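Local coordinates for tail fiber protein (PDB 5W5P), which forms the tailspike of an Acinetobacter baumannii phage and probably binds and cleaves the capsular polysaccharide of the host, at the interface of chains A and B. Coordinates in Å, arbitrary orientation; residue numbers count along the deposited sequence, not the author numbering. Chains: chain A/B, Tail fiber protein.

Contact 1 and contact 2 join the same two chains, but they share no residues. The centres of their C-alpha atoms lie about 33 Å apart. Contact 1 sets strands 509-523 and 535-546 of one chain against the same two strands of its neighbour, both in the C-terminal part. Contact 2 lies between loops. It joins residues of the C-terminal part of chain A to a segment of chain B that precedes that part. The deposited assembly holds three copies, as expected of a tailspike. The two contacts probably help to hold neighbouring subunits together, one within the C-terminal region and one where it meets the preceding part of the neighbour.

Contact 1: the interface of chains A and B. Residues chain A 514, 544-545; chain B 518-520, 538-540.
A:Thr545 projects from strand 535-546 of chain A onto two strands of chain B and hides 73 Å² there. CB of A:Thr545 makes an apolar contact with CB of B:Ser540 at 3.5 Å. The side chain then splits into two branches. OG1 lies anti to the backbone N (chi1 171°), which directs the hydroxyl towards B:Ala538 on strand 535-546. OG1 of A:Thr545 lies 3.5 Å from both the carbonyl O and CB of B:Ala538, a close approach. The methyl CG2 of A:Thr545 takes the other direction, towards strand 509-523, and makes a van der Waals contact with the carbonyl O of B:Ser518 at 3.7 Å. The threonine thus touches both chain B strands, OG1 chiefly at B:Ala538 and CG2 chiefly at B:Ser518.

A second apolar contact lies beside it. A:Val514 reaches across with CG1, which sits 3.8 Å from CB of B:Val520. The two valine side chains slide past each other in opposite directions rather than meeting end to end. The same CG1 of A:Val514 rests in van der Waals contact 3.6 Å from the carbonyl O of B:Leu519, so the methyl touches backbone as well as side chain.

The direct polar contact is weak. OG of B:Ser540 gives a weak hydrogen bond to the carbonyl O of A:Phe544 at 3.3 Å. A water adds a bridge between the same residues. It lies 3.0 Å from OG of B:Ser540 and also meets the backbone N of A:Phe544, with an angle of 162° at the hydrogen. The serine hydroxyl is anti to its backbone N (chi1 -175°), which brings it to the chain A backbone. A:Phe544 takes part in these bonds through its main chain, not its ring.

The patch is a strand-to-strand packing contact, mostly of small side chains. It probably helps to hold the C-terminal parts of neighbouring subunits together in the tailspike trimer.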
ATOM      1  N   VAL A 514      26.657  22.633  30.535  1.00 48.35           N
ATOM      2  CA  VAL A 514      25.283  22.627  30.043  1.00 46.46           C
ATOM      3  C   VAL A 514      24.424  23.418  31.020  1.00 47.56           C
ATOM      4  O   VAL A 514      24.562  23.276  32.241  1.00 50.59           O
ATOM      5  CB  VAL A 514      24.751  21.192  29.841  1.00 43.57           C
ATOM      6  CG1 VAL A 514      25.025  20.337  31.063  1.00 44.52           C
ATOM      7  CG2 VAL A 514      23.263  21.196  29.495  1.00 40.00           C
ATOM      8  N   PHE A 544      22.524  23.762  36.174  1.00 53.05           N
ATOM      9  CA  PHE A 544      23.821  24.030  35.574  1.00 52.37           C
ATOM     10  C   PHE A 544      24.815  22.992  36.070  1.00 52.45           C
ATOM     11  O   PHE A 544      24.802  22.626  37.247  1.00 52.44           O
ATOM     12  CB  PHE A 544      24.315  25.446  35.906  1.00 49.20           C
ATOM     13  CG  PHE A 544      25.672  25.759  35.343  1.00 49.67           C
ATOM     14  CD1 PHE A 544      25.810  26.201  34.041  1.00 51.11           C
ATOM     15  CD2 PHE A 544      26.810  25.604  36.114  1.00 52.65           C
ATOM     16  CE1 PHE A 544      27.055  26.485  33.516  1.00 53.07           C
ATOM     17  CE2 PHE A 544      28.060  25.888  35.598  1.00 56.51           C
ATOM     18  CZ  PHE A 544      28.182  26.328  34.295  1.00 56.12           C
ATOM     19  N   THR A 545      25.659  22.513  35.164  1.00 51.03           N
ATOM     20  CA  THR A 545      26.767  21.651  35.544  1.00 54.48           C
ATOM     21  C   THR A 545      27.857  21.792  34.496  1.00 53.75           C
ATOM     22  O   THR A 545      27.579  22.037  33.319  1.00 52.99           O
ATOM     23  CB  THR A 545      26.344  20.181  35.691  1.00 54.19           C
ATOM     24  OG1 THR A 545      27.505  19.359  35.869  1.00 62.79           O
ATOM     25  CG2 THR A 545      25.587  19.709  34.478  1.00 46.11           C
TER
ATOM     26  N   SER B 518      21.212  16.344  35.691  1.00 44.66           N
ATOM     27  CA  SER B 518      21.670  16.860  34.409  1.00 48.33           C
ATOM     28  C   SER B 518      23.135  16.483  34.216  1.00 52.97           C
ATOM     29  O   SER B 518      23.923  16.523  35.166  1.00 58.35           O
ATOM     30  CB  SER B 518      21.491  18.382  34.336  1.00 54.01           C
ATOM     31  OG  SER B 518      21.496  18.843  32.997  1.00 59.63           O
ATOM     32  N   LEU B 519      23.496  16.108  32.985  1.00 51.46           N
ATOM     33  CA  LEU B 519      24.828  15.606  32.670  1.00 47.53           C
ATOM     34  C   LEU B 519      25.423  16.341  31.479  1.00 50.66           C
ATOM     35  O   LEU B 519      24.705  16.806  30.590  1.00 57.50           O
ATOM     36  CB  LEU B 519      24.816  14.109  32.329  1.00 45.14           C
ATOM     37  CG  LEU B 519      24.073  13.148  33.241  1.00 47.38           C
ATOM     38  CD1 LEU B 519      24.067  11.762  32.631  1.00 47.24           C
ATOM     39  CD2 LEU B 519      24.743  13.131  34.585  1.00 52.63           C
ATOM     40  N   VAL B 520      26.751  16.399  31.452  1.00 48.37           N
ATOM     41  CA  VAL B 520      27.503  16.794  30.267  1.00 47.48           C
ATOM     42  C   VAL B 520      28.621  15.776  30.071  1.00 48.42           C
ATOM     43  O   VAL B 520      29.294  15.394  31.033  1.00 48.07           O
ATOM     44  CB  VAL B 520      28.064  18.227  30.389  1.00 46.22           C
ATOM     45  CG1 VAL B 520      28.786  18.417  31.720  1.00 42.93           C
ATOM     46  CG2 VAL B 520      28.973  18.558  29.212  1.00 45.70           C
ATOM     47  N   ALA B 538      30.071  15.113  34.135  1.00 54.73           N
ATOM     48  CA  ALA B 538      29.762  15.932  35.298  1.00 49.62           C
ATOM     49  C   ALA B 538      28.253  15.924  35.497  1.00 49.37           C
ATOM     50  O   ALA B 538      27.499  16.169  34.549  1.00 53.16           O
ATOM     51  CB  ALA B 538      30.276  17.362  35.130  1.00 45.48           C
ATOM     52  N   ALA B 539      27.818  15.630  36.716  1.00 47.99           N
ATOM     53  CA  ALA B 539      26.409  15.524  37.057  1.00 46.38           C
ATOM     54  C   ALA B 539      26.020  16.600  38.064  1.00 46.07           C
ATOM     55  O   ALA B 539      26.845  17.088  38.839  1.00 46.41           O
ATOM     56  CB  ALA B 539      26.089  14.143  37.638  1.00 46.55           C
ATOM     57  N   SER B 540      24.737  16.949  38.058  1.00 45.46           N
ATOM     58  CA  SER B 540      24.215  17.919  39.008  1.00 44.78           C
ATOM     59  C   SER B 540      22.786  17.540  39.361  1.00 45.13           C
ATOM     60  O   SER B 540      21.972  17.293  38.469  1.00 48.08           O
ATOM     61  CB  SER B 540      24.265  19.333  38.428  1.00 46.10           C
ATOM     62  OG  SER B 540      23.866  20.289  39.387  1.00 51.84           O
TER
HETATM   63  O   HOH W   1      22.004  22.607  39.216  1.00 33.45           O

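Contact 2: the interface of chains A and B. Residues chain A 450, 610; chain B 395, 397-398.
A:Arg450 reaches from a loop of chain A to the main chain of B:Leu395. It hides 23 Å² of its surface, more than any other residue of this patch. Its side chain is extended from CG to NE, and this carries the guanidinium group across to chain B. NH2 gives a hydrogen bond to the carbonyl O of B:Leu395 at 3.0 Å. The bond is fairly straight, with 161° at the hydrogen. The acceptor lies at the edge of the guanidinium group and close to its plane. Seen from the carbonyl, the donor is tilted 32° out of the carbonyl plane. The carbonyl O of B:Gly397 is also 3.0 Å from NH2 of A:Arg450, but the N-H points away from it. That pair is a close polar contact, not a hydrogen bond. The nearby oxygen may still suit the positive charge of the arginine.

B:Thr398 hides 14 Å² and meets chain A in two ways. Its carbonyl O is 2.7 Å from a water. The same water is 2.8 Å from NE of A:Arg450, with a nearly linear 178° at the hydrogen. It too lies in the guanidinium plane, at the edge. The direct bond and the water bridge engage separate nitrogens, NH2 and NE. Together they would limit rotation of the flat group. The threonine side chain makes an apolar contact: its methyl CG2 is 3.8 Å from CD1 of A:Leu610. These two side chains cross at about a right angle.

B:Leu395, with 11 Å² hidden, contributes chiefly its carbonyl. Recognition here is largely of main-chain oxygens on one loop by one arginine, with a small apolar touch beside it. The contact probably helps to fix the C-terminal part of one subunit against the loop of its neighbour in the tailspike trimer.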
ATOM      1  N   ARG A 450       0.902  18.921  21.973  1.00 37.11           N
ATOM      2  CA  ARG A 450       1.300  20.258  21.529  1.00 40.77           C
ATOM      3  C   ARG A 450       2.708  20.617  22.000  1.00 42.22           C
ATOM      4  O   ARG A 450       3.005  21.784  22.268  1.00 44.47           O
ATOM      5  CB  ARG A 450       0.285  21.318  21.979  1.00 38.92           C
ATOM      6  CG  ARG A 450      -1.078  21.178  21.318  1.00 39.83           C
ATOM      7  CD  ARG A 450      -2.174  21.790  22.165  1.00 39.06           C
ATOM      8  NE  ARG A 450      -3.496  21.351  21.733  1.00 36.99           N
ATOM      9  CZ  ARG A 450      -4.473  22.168  21.353  1.00 40.43           C
ATOM     10  NH1 ARG A 450      -4.290  23.481  21.350  1.00 39.54           N
ATOM     11  NH2 ARG A 450      -5.640  21.668  20.972  1.00 43.04           N
ATOM     12  N   LEU A 610       0.890  24.667  24.462  1.00 45.46           N
ATOM     13  CA  LEU A 610      -0.462  24.833  24.984  1.00 42.24           C
ATOM     14  C   LEU A 610      -0.639  26.224  25.571  1.00 41.51           C
ATOM     15  O   LEU A 610       0.101  26.622  26.475  1.00 42.33           O
ATOM     16  CB  LEU A 610      -0.756  23.772  26.042  1.00 40.28           C
ATOM     17  CG  LEU A 610      -2.208  23.701  26.523  1.00 39.07           C
ATOM     18  CD1 LEU A 610      -3.146  23.455  25.358  1.00 37.82           C
ATOM     19  CD2 LEU A 610      -2.372  22.617  27.575  1.00 40.11           C
TER
ATOM     20  N   LEU B 395      -9.431  21.590  16.714  1.00 41.72           N
ATOM     21  CA  LEU B 395      -8.397  21.706  17.735  1.00 43.82           C
ATOM     22  C   LEU B 395      -8.803  22.600  18.903  1.00 46.35           C
ATOM     23  O   LEU B 395      -7.937  23.021  19.674  1.00 45.73           O
ATOM     24  CB  LEU B 395      -7.097  22.218  17.114  1.00 46.16           C
ATOM     25  CG  LEU B 395      -6.448  21.317  16.064  1.00 42.72           C
ATOM     26  CD1 LEU B 395      -5.396  22.093  15.294  1.00 38.41           C
ATOM     27  CD2 LEU B 395      -5.844  20.092  16.725  1.00 40.90           C
ATOM     28  N   GLY B 397     -10.377  21.765  21.564  1.00 43.36           N
ATOM     29  CA  GLY B 397     -10.108  21.040  22.791  1.00 42.95           C
ATOM     30  C   GLY B 397      -8.734  20.399  22.772  1.00 46.77           C
ATOM     31  O   GLY B 397      -8.172  20.177  21.698  1.00 41.36           O
ATOM     32  N   THR B 398      -8.174  20.106  23.949  1.00 42.80           N
ATOM     33  CA  THR B 398      -6.872  19.446  23.990  1.00 46.02           C
ATOM     34  C   THR B 398      -6.966  17.980  23.589  1.00 41.85           C
ATOM     35  O   THR B 398      -5.978  17.403  23.124  1.00 41.23           O
ATOM     36  CB  THR B 398      -6.251  19.566  25.389  1.00 43.16           C
ATOM     37  OG1 THR B 398      -7.113  18.968  26.366  1.00 44.04           O
ATOM     38  CG2 THR B 398      -6.007  21.027  25.750  1.00 43.62           C
TER
HETATM   39  O   HOH W   2      -3.970  18.601  21.755  1.00 37.80           O